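Local coordinates for galactose mutarotase-like protein (Clostridium acetobutylicum, PDB 3OS7), which probably binds carbohydrate and may interconvert the anomers of aldose sugars, as aldose 1-epimerases do, at residues Gln70-Pro80 with Met178-Ala187; Lys165-Glu176 with Leu324-Lys335. All coordinates share one frame; numbering follows the deposited sequence. Where two conformers were deposited one is given.

Interaction 1: Gln70-Pro80 with Met178-Ala187; sequences QVYGLPVLFPP and MPLSVGYHSA. With TLA (L(+)-tartaric acid), chain F.
Leu77 and Gly183 form a hydrogen-bonded antiparallel pair in the beta-sandwich fold of the galactose mutarotase family, where residues 70-80 run along strand 178-189. Leu77 N reaches Gly183 O at 2.7 Å, and Gly183 N returns a longer bond to Leu77 O. Two more extend the ladder, His185 N to Pro75 O and Ala187 N to Gly73 O. Pro75 and Pro79, opposite His185 and Ser181, have no N-H to return a bond; Ser181 O is buried without a hydrogen-bond partner, meeting Phe78 CD1 at the ring edge (3.2 Å) and Pro79 CA in a CA-H...O contact (3.5 Å). The hydroxyls are satisfied elsewhere in the fold: Ser181 OG by Ser305, Ser186 OG by Tyr277 and Tyr184 OH by Thr168. Val76 CA lies over one face of the Tyr184 ring. Across the strand, His185 has its ring anti to the backbone N (chi1 -157°), with Gln70 CB over one face, 4.0 Å from the centroid. Both side chains hold a tartrate, probably from the crystallisation liquor, which Arg68 and His109 also bind, consistent with a sugar pocket. Gln70 NE2 donates to tartrate O1 (2.7 Å) and O2 (3.0 Å), while His185 NE2 reaches tartrate O41 at 2.9 Å.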
loop_
_atom_site.group_PDB
_atom_site.type_symbol
_atom_site.label_atom_id
_atom_site.label_comp_id
_atom_site.label_asym_id
_atom_site.label_seq_id
_atom_site.Cartn_x
_atom_site.Cartn_y
_atom_site.Cartn_z
ATOM N N GLN A 70 -7.674 6.461 0.663
ATOM C CA GLN A 70 -6.699 5.832 -0.200
ATOM C C GLN A 70 -5.686 6.768 -0.880
ATOM O O GLN A 70 -4.726 6.281 -1.469
ATOM C CB GLN A 70 -7.380 4.988 -1.275
ATOM C CG GLN A 70 -8.251 5.747 -2.249
ATOM C CD GLN A 70 -9.664 5.786 -1.801
ATOM O OE1 GLN A 70 -9.933 5.665 -0.617
ATOM N NE2 GLN A 70 -10.598 5.983 -2.740
ATOM N N VAL A 71 -5.914 8.080 -0.833
ATOM C CA VAL A 71 -4.968 9.065 -1.370
ATOM C C VAL A 71 -4.024 9.670 -0.321
ATOM O O VAL A 71 -3.326 10.628 -0.608
ATOM C CB VAL A 71 -5.695 10.152 -2.155
ATOM C CG1 VAL A 71 -6.392 9.506 -3.309
ATOM C CG2 VAL A 71 -6.662 10.980 -1.269
ATOM N N TYR A 72 -3.988 9.069 0.883
ATOM C CA TYR A 72 -3.049 9.417 1.924
ATOM C C TYR A 72 -2.388 8.182 2.561
ATOM O O TYR A 72 -2.986 7.111 2.705
ATOM C CB TYR A 72 -3.752 10.169 3.054
ATOM C CG TYR A 72 -4.320 11.495 2.599
ATOM C CD1 TYR A 72 -3.488 12.606 2.450
ATOM C CD2 TYR A 72 -5.674 11.630 2.318
ATOM C CE1 TYR A 72 -4.008 13.849 2.011
ATOM C CE2 TYR A 72 -6.200 12.847 1.908
ATOM C CZ TYR A 72 -5.369 13.944 1.746
ATOM O OH TYR A 72 -5.906 15.148 1.329
ATOM N N GLY A 73 -1.156 8.377 2.980
ATOM C CA GLY A 73 -0.461 7.402 3.845
ATOM C C GLY A 73 -0.346 5.996 3.254
ATOM O O GLY A 73 0.001 5.820 2.067
ATOM N N LEU A 74 -0.646 4.992 4.086
ATOM C CA LEU A 74 -0.525 3.578 3.714
ATOM C C LEU A 74 -1.900 2.886 3.846
ATOM O O LEU A 74 -2.200 2.260 4.875
ATOM C CB LEU A 74 0.515 2.887 4.606
ATOM C CG LEU A 74 1.962 3.384 4.523
ATOM C CD1 LEU A 74 2.853 2.658 5.503
ATOM C CD2 LEU A 74 2.481 3.182 3.093
ATOM N N PRO A 75 -2.749 3.023 2.829
ATOM C CA PRO A 75 -4.077 2.394 2.819
ATOM C C PRO A 75 -4.009 0.928 2.428
ATOM O O PRO A 75 -3.675 0.599 1.294
ATOM C CB PRO A 75 -4.839 3.183 1.749
ATOM C CG PRO A 75 -3.880 4.292 1.317
ATOM C CD PRO A 75 -2.527 3.792 1.595
ATOM N N VAL A 76 -4.401 0.044 3.342
ATOM C CA VAL A 76 -4.394 -1.383 3.035
ATOM C C VAL A 76 -5.626 -1.804 2.219
ATOM O O VAL A 76 -6.761 -1.469 2.542
ATOM C CB VAL A 76 -4.202 -2.228 4.309
ATOM C CG1 VAL A 76 -5.389 -2.119 5.217
ATOM C CG2 VAL A 76 -3.880 -3.681 3.958
ATOM N N LEU A 77 -5.385 -2.595 1.174
ATOM C CA LEU A 77 -6.422 -2.948 0.210
ATOM C C LEU A 77 -6.700 -4.443 0.243
ATOM O O LEU A 77 -5.758 -5.245 0.265
ATOM C CB LEU A 77 -5.984 -2.578 -1.199
ATOM C CG LEU A 77 -5.455 -1.179 -1.410
ATOM C CD1 LEU A 77 -4.943 -0.983 -2.833
ATOM C CD2 LEU A 77 -6.576 -0.133 -1.071
ATOM N N PHE A 78 -7.973 -4.800 0.175
ATOM C CA PHE A 78 -8.436 -6.192 0.187
ATOM C C PHE A 78 -9.794 -6.238 -0.502
ATOM O O PHE A 78 -10.814 -5.979 0.147
ATOM C CB PHE A 78 -8.557 -6.674 1.637
ATOM C CG PHE A 78 -8.995 -8.138 1.803
ATOM C CD1 PHE A 78 -8.342 -9.165 1.138
ATOM C CD2 PHE A 78 -10.017 -8.473 2.680
ATOM C CE1 PHE A 78 -8.708 -10.471 1.298
ATOM C CE2 PHE A 78 -10.394 -9.790 2.867
ATOM C CZ PHE A 78 -9.753 -10.803 2.167
ATOM N N PRO A 79 -9.829 -6.488 -1.816
ATOM C CA PRO A 79 -8.713 -6.737 -2.714
ATOM C C PRO A 79 -8.139 -5.404 -3.204
ATOM O O PRO A 79 -8.875 -4.423 -3.258
ATOM C CB PRO A 79 -9.375 -7.441 -3.878
ATOM C CG PRO A 79 -10.736 -6.799 -3.956
ATOM C CD PRO A 79 -11.118 -6.501 -2.541
ATOM N N PRO A 80 -6.862 -5.373 -3.603
ATOM C CA PRO A 80 -6.356 -4.187 -4.288
ATOM C C PRO A 80 -6.969 -4.063 -5.677
ATOM O O PRO A 80 -7.024 -5.012 -6.429
ATOM C CB PRO A 80 -4.848 -4.446 -4.381
ATOM C CG PRO A 80 -4.735 -5.900 -4.457
ATOM C CD PRO A 80 -5.882 -6.480 -3.653
HETATM N N MSE A 178 -10.647 -19.360 1.647
HETATM C CA MSE A 178 -10.881 -17.926 1.532
HETATM C C MSE A 178 -10.045 -17.323 0.394
HETATM O O MSE A 178 -8.828 -17.427 0.393
HETATM C CB MSE A 178 -10.515 -17.222 2.825
HETATM C CG MSE A 178 -10.962 -15.773 2.881
HETATM SE SE MSE A 178 -10.277 -14.827 4.390
HETATM C CE MSE A 178 -8.631 -14.138 3.685
ATOM N N PRO A 179 -10.703 -16.663 -0.561
ATOM C CA PRO A 179 -9.949 -15.931 -1.597
ATOM C C PRO A 179 -9.057 -14.873 -0.986
ATOM O O PRO A 179 -9.456 -14.216 -0.018
ATOM C CB PRO A 179 -11.060 -15.228 -2.396
ATOM C CG PRO A 179 -12.296 -16.051 -2.115
ATOM C CD PRO A 179 -12.152 -16.559 -0.742
ATOM N N LEU A 180 -7.885 -14.647 -1.572
ATOM C CA LEU A 180 -6.935 -13.715 -0.993
ATOM C C LEU A 180 -6.200 -12.931 -2.080
ATOM O O LEU A 180 -5.562 -13.508 -2.969
ATOM C CB LEU A 180 -5.884 -14.480 -0.191
ATOM C CG LEU A 180 -4.779 -13.640 0.460
ATOM C CD1 LEU A 180 -5.299 -12.886 1.660
ATOM C CD2 LEU A 180 -3.662 -14.572 0.849
ATOM N N SER A 181 -6.279 -11.619 -1.962
ATOM C CA SER A 181 -5.448 -10.697 -2.739
ATOM C C SER A 181 -5.352 -9.436 -1.884
ATOM O O SER A 181 -6.353 -8.957 -1.373
ATOM C CB SER A 181 -6.091 -10.436 -4.072
ATOM O OG SER A 181 -5.353 -9.525 -4.842
ATOM N N VAL A 182 -4.142 -8.970 -1.677
ATOM C CA VAL A 182 -3.853 -7.884 -0.759
ATOM C C VAL A 182 -2.947 -6.880 -1.473
ATOM O O VAL A 182 -2.106 -7.257 -2.283
ATOM C CB VAL A 182 -3.087 -8.398 0.485
ATOM C CG1 VAL A 182 -2.753 -7.229 1.475
ATOM C CG2 VAL A 182 -3.866 -9.478 1.194
ATOM N N GLY A 183 -3.048 -5.614 -1.090
ATOM C CA GLY A 183 -2.115 -4.618 -1.564
ATOM C C GLY A 183 -2.234 -3.346 -0.754
ATOM O O GLY A 183 -2.906 -3.319 0.284
ATOM N N TYR A 184 -1.524 -2.313 -1.217
ATOM C CA TYR A 184 -1.576 -1.016 -0.598
ATOM C C TYR A 184 -1.694 0.066 -1.642
ATOM O O TYR A 184 -1.128 -0.030 -2.712
ATOM C CB TYR A 184 -0.328 -0.726 0.195
ATOM C CG TYR A 184 -0.306 -1.349 1.557
ATOM C CD1 TYR A 184 0.132 -2.636 1.743
ATOM C CD2 TYR A 184 -0.701 -0.617 2.673
ATOM C CE1 TYR A 184 0.142 -3.196 2.989
ATOM C CE2 TYR A 184 -0.702 -1.155 3.907
ATOM C CZ TYR A 184 -0.250 -2.438 4.086
ATOM O OH TYR A 184 -0.235 -2.983 5.360
ATOM N N HIS A 185 -2.408 1.132 -1.289
ATOM C CA HIS A 185 -2.550 2.285 -2.178
ATOM C C HIS A 185 -1.620 3.422 -1.732
ATOM O O HIS A 185 -2.008 4.588 -1.689
ATOM C CB HIS A 185 -3.997 2.704 -2.147
ATOM C CG HIS A 185 -4.445 3.463 -3.347
ATOM N ND1 HIS A 185 -3.952 4.709 -3.659
ATOM C CD2 HIS A 185 -5.388 3.184 -4.280
ATOM C CE1 HIS A 185 -4.558 5.163 -4.747
ATOM N NE2 HIS A 185 -5.432 4.253 -5.146
ATOM N N SER A 186 -0.372 3.072 -1.459
ATOM C CA SER A 186 0.553 3.951 -0.749
ATOM C C SER A 186 0.807 5.297 -1.457
ATOM O O SER A 186 1.153 5.334 -2.643
ATOM C CB SER A 186 1.870 3.196 -0.564
ATOM O OG SER A 186 1.602 1.893 -0.063
ATOM N N ALA A 187 0.651 6.383 -0.702
ATOM C CA ALA A 187 0.684 7.758 -1.224
ATOM C C ALA A 187 1.925 8.510 -0.755
ATOM O O ALA A 187 2.095 8.748 0.450
ATOM C CB ALA A 187 -0.590 8.511 -0.796
HETATM O O1 TLA F . -9.861 7.690 -4.760
HETATM O O11 TLA F . -9.444 8.513 -6.733
HETATM C C1 TLA F . -9.622 7.544 -5.966
HETATM C C2 TLA F . -9.533 6.168 -6.522
HETATM O O2 TLA F . -9.643 5.208 -5.467
HETATM C C3 TLA F . -8.186 6.034 -7.226
HETATM O O3 TLA F . -7.151 6.350 -6.276
HETATM C C4 TLA F . -8.074 4.647 -7.818
HETATM O O4 TLA F . -8.694 4.432 -8.897
HETATM O O41 TLA F . -7.386 3.773 -7.233
#

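Interaction 2: Lys165-Glu176 with Leu324-Lys335. With EDO (1,2-ethanediol), chain H.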
loop_
_atom_site.group_PDB
_atom_site.type_symbol
_atom_site.label_atom_id
_atom_site.label_comp_id
_atom_site.label_asym_id
_atom_site.label_seq_id
_atom_site.Cartn_x
_atom_site.Cartn_y
_atom_site.Cartn_z
ATOM N N LYS A 165 9.277 -0.679 9.256
ATOM C CA LYS A 165 8.989 -2.026 8.754
ATOM C C LYS A 165 7.523 -2.345 9.010
ATOM O O LYS A 165 6.992 -2.186 10.124
ATOM C CB LYS A 165 9.875 -3.067 9.447
ATOM C CG LYS A 165 9.717 -4.476 8.933
ATOM C CD LYS A 165 10.842 -5.407 9.447
ATOM C CE LYS A 165 10.497 -6.197 10.620
ATOM N NZ LYS A 165 11.338 -7.453 10.626
ATOM N N GLN A 166 6.856 -2.714 7.938
ATOM C CA GLN A 166 5.454 -3.005 7.932
ATOM C C GLN A 166 5.302 -4.500 7.649
ATOM O O GLN A 166 5.634 -4.963 6.547
ATOM C CB GLN A 166 4.806 -2.196 6.804
ATOM C CG GLN A 166 3.358 -2.577 6.476
ATOM C CD GLN A 166 2.932 -1.978 5.162
ATOM O OE1 GLN A 166 2.323 -0.902 5.112
ATOM N NE2 GLN A 166 3.324 -2.628 4.081
ATOM N N THR A 167 4.782 -5.250 8.619
ATOM C CA THR A 167 4.425 -6.655 8.405
ATOM C C THR A 167 2.893 -6.742 8.384
ATOM O O THR A 167 2.225 -6.477 9.387
ATOM C CB THR A 167 5.064 -7.601 9.477
ATOM O OG1 THR A 167 6.488 -7.454 9.467
ATOM C CG2 THR A 167 4.744 -9.084 9.198
ATOM N N THR A 168 2.356 -7.123 7.226
ATOM C CA THR A 168 0.909 -7.234 6.983
ATOM C C THR A 168 0.547 -8.711 7.019
ATOM O O THR A 168 1.216 -9.531 6.416
ATOM C CB THR A 168 0.543 -6.660 5.611
ATOM O OG1 THR A 168 1.080 -5.334 5.513
ATOM C CG2 THR A 168 -0.957 -6.662 5.379
ATOM N N SER A 169 -0.496 -9.068 7.745
ATOM C CA SER A 169 -0.888 -10.479 7.771
ATOM C C SER A 169 -2.366 -10.603 7.875
ATOM O O SER A 169 -3.036 -9.711 8.398
ATOM C CB SER A 169 -0.197 -11.223 8.927
ATOM O OG SER A 169 -0.464 -10.597 10.153
ATOM N N VAL A 170 -2.880 -11.722 7.371
ATOM C CA VAL A 170 -4.268 -12.036 7.515
ATOM C C VAL A 170 -4.376 -13.533 7.764
ATOM O O VAL A 170 -3.567 -14.301 7.243
ATOM C CB VAL A 170 -5.106 -11.600 6.297
ATOM C CG1 VAL A 170 -4.555 -12.151 5.026
ATOM C CG2 VAL A 170 -6.534 -12.000 6.493
ATOM N N VAL A 171 -5.348 -13.916 8.591
ATOM C CA VAL A 171 -5.607 -15.315 8.918
ATOM C C VAL A 171 -7.085 -15.582 8.616
ATOM O O VAL A 171 -7.945 -14.788 8.952
ATOM C CB VAL A 171 -5.232 -15.682 10.383
ATOM C CG1 VAL A 171 -5.924 -14.809 11.400
ATOM C CG2 VAL A 171 -5.570 -17.146 10.654
ATOM N N ASN A 172 -7.346 -16.685 7.927
ATOM C CA ASN A 172 -8.685 -17.127 7.617
ATOM C C ASN A 172 -9.223 -17.827 8.859
ATOM O O ASN A 172 -8.683 -18.855 9.252
ATOM C CB ASN A 172 -8.630 -18.081 6.428
ATOM C CG ASN A 172 -9.971 -18.690 6.084
ATOM O OD1 ASN A 172 -11.030 -18.264 6.566
ATOM N ND2 ASN A 172 -9.933 -19.711 5.235
ATOM N N LEU A 173 -10.246 -17.246 9.482
ATOM C CA LEU A 173 -10.866 -17.805 10.685
ATOM C C LEU A 173 -12.168 -18.569 10.368
ATOM O O LEU A 173 -12.921 -18.941 11.276
ATOM C CB LEU A 173 -11.106 -16.688 11.713
ATOM C CG LEU A 173 -9.821 -15.980 12.222
ATOM C CD1 LEU A 173 -10.120 -14.746 13.111
ATOM C CD2 LEU A 173 -8.861 -16.981 12.930
ATOM N N SER A 174 -12.439 -18.785 9.091
ATOM C CA SER A 174 -13.653 -19.424 8.618
ATOM C C SER A 174 -13.409 -20.908 8.419
ATOM O O SER A 174 -12.269 -21.364 8.482
ATOM C CB SER A 174 -14.150 -18.802 7.294
ATOM O OG SER A 174 -13.537 -19.337 6.128
ATOM N N SER A 175 -14.494 -21.621 8.113
ATOM C CA SER A 175 -14.438 -23.057 7.893
ATOM C C SER A 175 -14.247 -23.437 6.421
ATOM O O SER A 175 -14.281 -24.613 6.077
ATOM C CB SER A 175 -15.711 -23.691 8.439
ATOM O OG SER A 175 -16.842 -23.230 7.732
ATOM N N GLU A 176 -14.041 -22.439 5.552
ATOM C CA GLU A 176 -13.916 -22.659 4.115
ATOM C C GLU A 176 -12.687 -21.954 3.545
ATOM O O GLU A 176 -12.152 -21.014 4.132
ATOM C CB GLU A 176 -15.155 -22.135 3.391
ATOM C CG GLU A 176 -16.443 -22.875 3.728
ATOM C CD GLU A 176 -17.650 -22.247 3.076
ATOM O OE1 GLU A 176 -18.085 -21.160 3.529
ATOM O OE2 GLU A 176 -18.175 -22.843 2.118
ATOM N N LEU A 324 -6.602 -18.993 1.111
ATOM C CA LEU A 324 -6.177 -19.480 2.403
ATOM C C LEU A 324 -7.114 -20.595 2.881
ATOM O O LEU A 324 -8.328 -20.461 2.865
ATOM C CB LEU A 324 -6.173 -18.351 3.424
ATOM C CG LEU A 324 -5.129 -17.255 3.267
ATOM C CD1 LEU A 324 -5.329 -16.221 4.375
ATOM C CD2 LEU A 324 -3.751 -17.881 3.328
ATOM N N LYS A 325 -6.518 -21.709 3.285
ATOM C CA LYS A 325 -7.267 -22.779 3.911
ATOM C C LYS A 325 -7.654 -22.311 5.337
ATOM O O LYS A 325 -7.143 -21.290 5.840
ATOM C CB LYS A 325 -6.417 -24.072 3.890
ATOM C CG LYS A 325 -6.169 -24.639 2.488
ATOM C CD LYS A 325 -5.396 -25.968 2.571
ATOM C CE LYS A 325 -5.217 -26.650 1.208
ATOM N NZ LYS A 325 -4.243 -25.929 0.332
ATOM N N PRO A 326 -8.587 -23.019 5.989
ATOM C CA PRO A 326 -8.996 -22.661 7.346
ATOM C C PRO A 326 -7.820 -22.577 8.299
ATOM O O PRO A 326 -6.990 -23.499 8.340
ATOM C CB PRO A 326 -10.010 -23.767 7.711
ATOM C CG PRO A 326 -10.596 -24.125 6.376
ATOM C CD PRO A 326 -9.430 -24.098 5.438
ATOM N N ASN A 327 -7.726 -21.421 8.975
ATOM C CA ASN A 327 -6.676 -21.075 9.925
ATOM C C ASN A 327 -5.304 -20.879 9.324
ATOM O O ASN A 327 -4.331 -20.720 10.062
ATOM C CB ASN A 327 -6.588 -22.065 11.106
ATOM C CG ASN A 327 -6.057 -21.396 12.374
ATOM O OD1 ASN A 327 -6.551 -20.350 12.767
ATOM N ND2 ASN A 327 -5.042 -22.010 13.021
ATOM N N GLU A 328 -5.222 -20.878 7.998
ATOM C CA GLU A 328 -3.983 -20.526 7.303
ATOM C C GLU A 328 -3.828 -19.016 7.262
ATOM O O GLU A 328 -4.826 -18.270 7.217
ATOM C CB GLU A 328 -3.979 -21.075 5.892
ATOM C CG GLU A 328 -2.620 -21.045 5.237
ATOM C CD GLU A 328 -2.619 -21.553 3.802
ATOM O OE1 GLU A 328 -3.692 -21.853 3.238
ATOM O OE2 GLU A 328 -1.508 -21.649 3.237
ATOM N N SER A 329 -2.572 -18.570 7.255
ATOM C CA SER A 329 -2.291 -17.147 7.141
ATOM C C SER A 329 -1.403 -16.801 5.958
ATOM O O SER A 329 -0.722 -17.657 5.399
ATOM C CB SER A 329 -1.655 -16.621 8.445
ATOM O OG SER A 329 -0.316 -17.060 8.589
ATOM N N TRP A 330 -1.450 -15.525 5.590
ATOM C CA TRP A 330 -0.559 -14.907 4.602
ATOM C C TRP A 330 0.117 -13.737 5.317
ATOM O O TRP A 330 -0.517 -13.061 6.143
ATOM C CB TRP A 330 -1.374 -14.376 3.397
ATOM C CG TRP A 330 -0.532 -13.495 2.437
ATOM C CD1 TRP A 330 0.118 -13.903 1.312
ATOM C CD2 TRP A 330 -0.280 -12.091 2.556
ATOM N NE1 TRP A 330 0.755 -12.844 0.727
ATOM C CE2 TRP A 330 0.529 -11.719 1.474
ATOM C CE3 TRP A 330 -0.694 -11.107 3.451
ATOM C CZ2 TRP A 330 0.969 -10.415 1.294
ATOM C CZ3 TRP A 330 -0.262 -9.821 3.273
ATOM C CH2 TRP A 330 0.570 -9.485 2.216
ATOM N N SER A 331 1.392 -13.509 5.034
ATOM C CA SER A 331 2.105 -12.341 5.552
ATOM C C SER A 331 3.043 -11.761 4.483
ATOM O O SER A 331 3.683 -12.510 3.729
ATOM C CB SER A 331 2.909 -12.707 6.802
ATOM O OG SER A 331 3.662 -11.601 7.282
ATOM N N GLY A 332 3.138 -10.441 4.429
ATOM C CA GLY A 332 4.088 -9.778 3.554
ATOM C C GLY A 332 4.752 -8.656 4.313
ATOM O O GLY A 332 4.163 -8.120 5.263
ATOM N N VAL A 333 5.968 -8.300 3.906
ATOM C CA VAL A 333 6.718 -7.243 4.557
ATOM C C VAL A 333 7.162 -6.170 3.571
ATOM O O VAL A 333 7.690 -6.489 2.493
ATOM C CB VAL A 333 7.978 -7.818 5.204
ATOM C CG1 VAL A 333 8.790 -6.748 5.888
ATOM C CG2 VAL A 333 7.614 -8.947 6.161
ATOM N N CYS A 334 6.999 -4.905 3.957
ATOM C CA CYS A 334 7.579 -3.769 3.225
ATOM C C CYS A 334 8.374 -2.918 4.186
ATOM O O CYS A 334 8.150 -2.984 5.413
ATOM C CB CYS A 334 6.512 -2.918 2.574
ATOM S SG CYS A 334 5.585 -3.756 1.277
ATOM N N LYS A 335 9.346 -2.188 3.655
ATOM C CA LYS A 335 10.161 -1.293 4.440
ATOM C C LYS A 335 10.210 0.060 3.766
ATOM O O LYS A 335 10.274 0.145 2.555
ATOM C CB LYS A 335 11.576 -1.858 4.598
ATOM C CG LYS A 335 11.627 -3.127 5.397
ATOM C CD LYS A 335 13.037 -3.703 5.437
ATOM C CE LYS A 335 13.054 -5.047 6.154
ATOM N NZ LYS A 335 14.431 -5.624 6.231
HETATM C C1 EDO H . -2.606 -13.008 11.058
HETATM O O1 EDO H . -1.327 -12.839 11.664
HETATM C C2 EDO H . -3.524 -11.853 11.457
HETATM O O2 EDO H . -3.702 -11.803 12.887
HETATM O O HOH W 1 14.269 -6.964 8.887
HETATM O O HOH W 2 3.497 -5.311 4.053
#
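Strands 165-172 and 329-335 run antiparallel, their axes 4.6 Å apart at closest approach and 166° between their directions. Gln166 with Cys334, Thr168 with Gly332 and Val170 with Trp330 are hydrogen-bonded pairs, each joined by two backbone bonds; Thr167 with Val333 and Ser169 with Ser331 are non-hydrogen-bonded pairs between them. The ladder ends with Asn172 N to Glu328 O and Asn327 N to Asn172 O, both using residues of the type II beta turn from Lys325 to Glu328.

On the buried face, Trp330 brings CZ3 to 3.9 Å from Thr168 CG2, which lies at the ring edge, in its plane. Its indole, anti to the backbone N (chi1 170°), runs forward along its own strand, toward Gly332, so that Gly332 N lies over one face. Val170 CG1 packs on Leu324 CD1 and Trp330 CB. A water accepts from Gln166 NE2 at 2.7 Å, bonds to Thr168 OG1 and donates weakly across the contact to Gly332 O, while Gln166 OE1 pairs with Tyr157 and Thr168 OG1 with Tyr184. On the other face Ser169 OG bonds to an ethanediol, probably a crystallisation component, and the aliphatic parts of Lys165 and Lys335 lie side by side; a water accepts from Lys335 NZ and, weakly, from Lys165 NZ.

Asn172 ties the two turns together. ND2 donates to Glu176 O (2.8 Å), nearly in the amide plane, and to Leu324 O (3.0 Å) from above that carbonyl's plane. OD1 accepts from Ser174 N, forming an Asx turn, and from Ser174 OG on a lone pair. With four bonds fixing its rotation, this buried amide holds the bend at 172-176 against the chain entering the 325-328 turn, so the end of the ladder is secured by side-chain as well as backbone polar bonds.

How the interactions relate
The two interactions lie 14 Å apart between centres, interaction 1 near the middle of the chain and interaction 2 farther out. Their segments alternate along the sequence, 70-80, 165-176, 178-187 and 324-335, and strands 163-172 and 178-189 are consecutive. The buried face of the 165-172/329-335 ladder packs on strand 178-189, as expected in a beta-sandwich: Leu180 CD2 lies 3.4 Å from Trp330 CB, and Tyr184 CZ packs 3.2 Å from Gln166 OE1. A probable backbone bond from Leu324 N to Met178 O joins them at one end. The 165-172/329-335 ladder and the strand that carries His185 to the tartrate thus share one core.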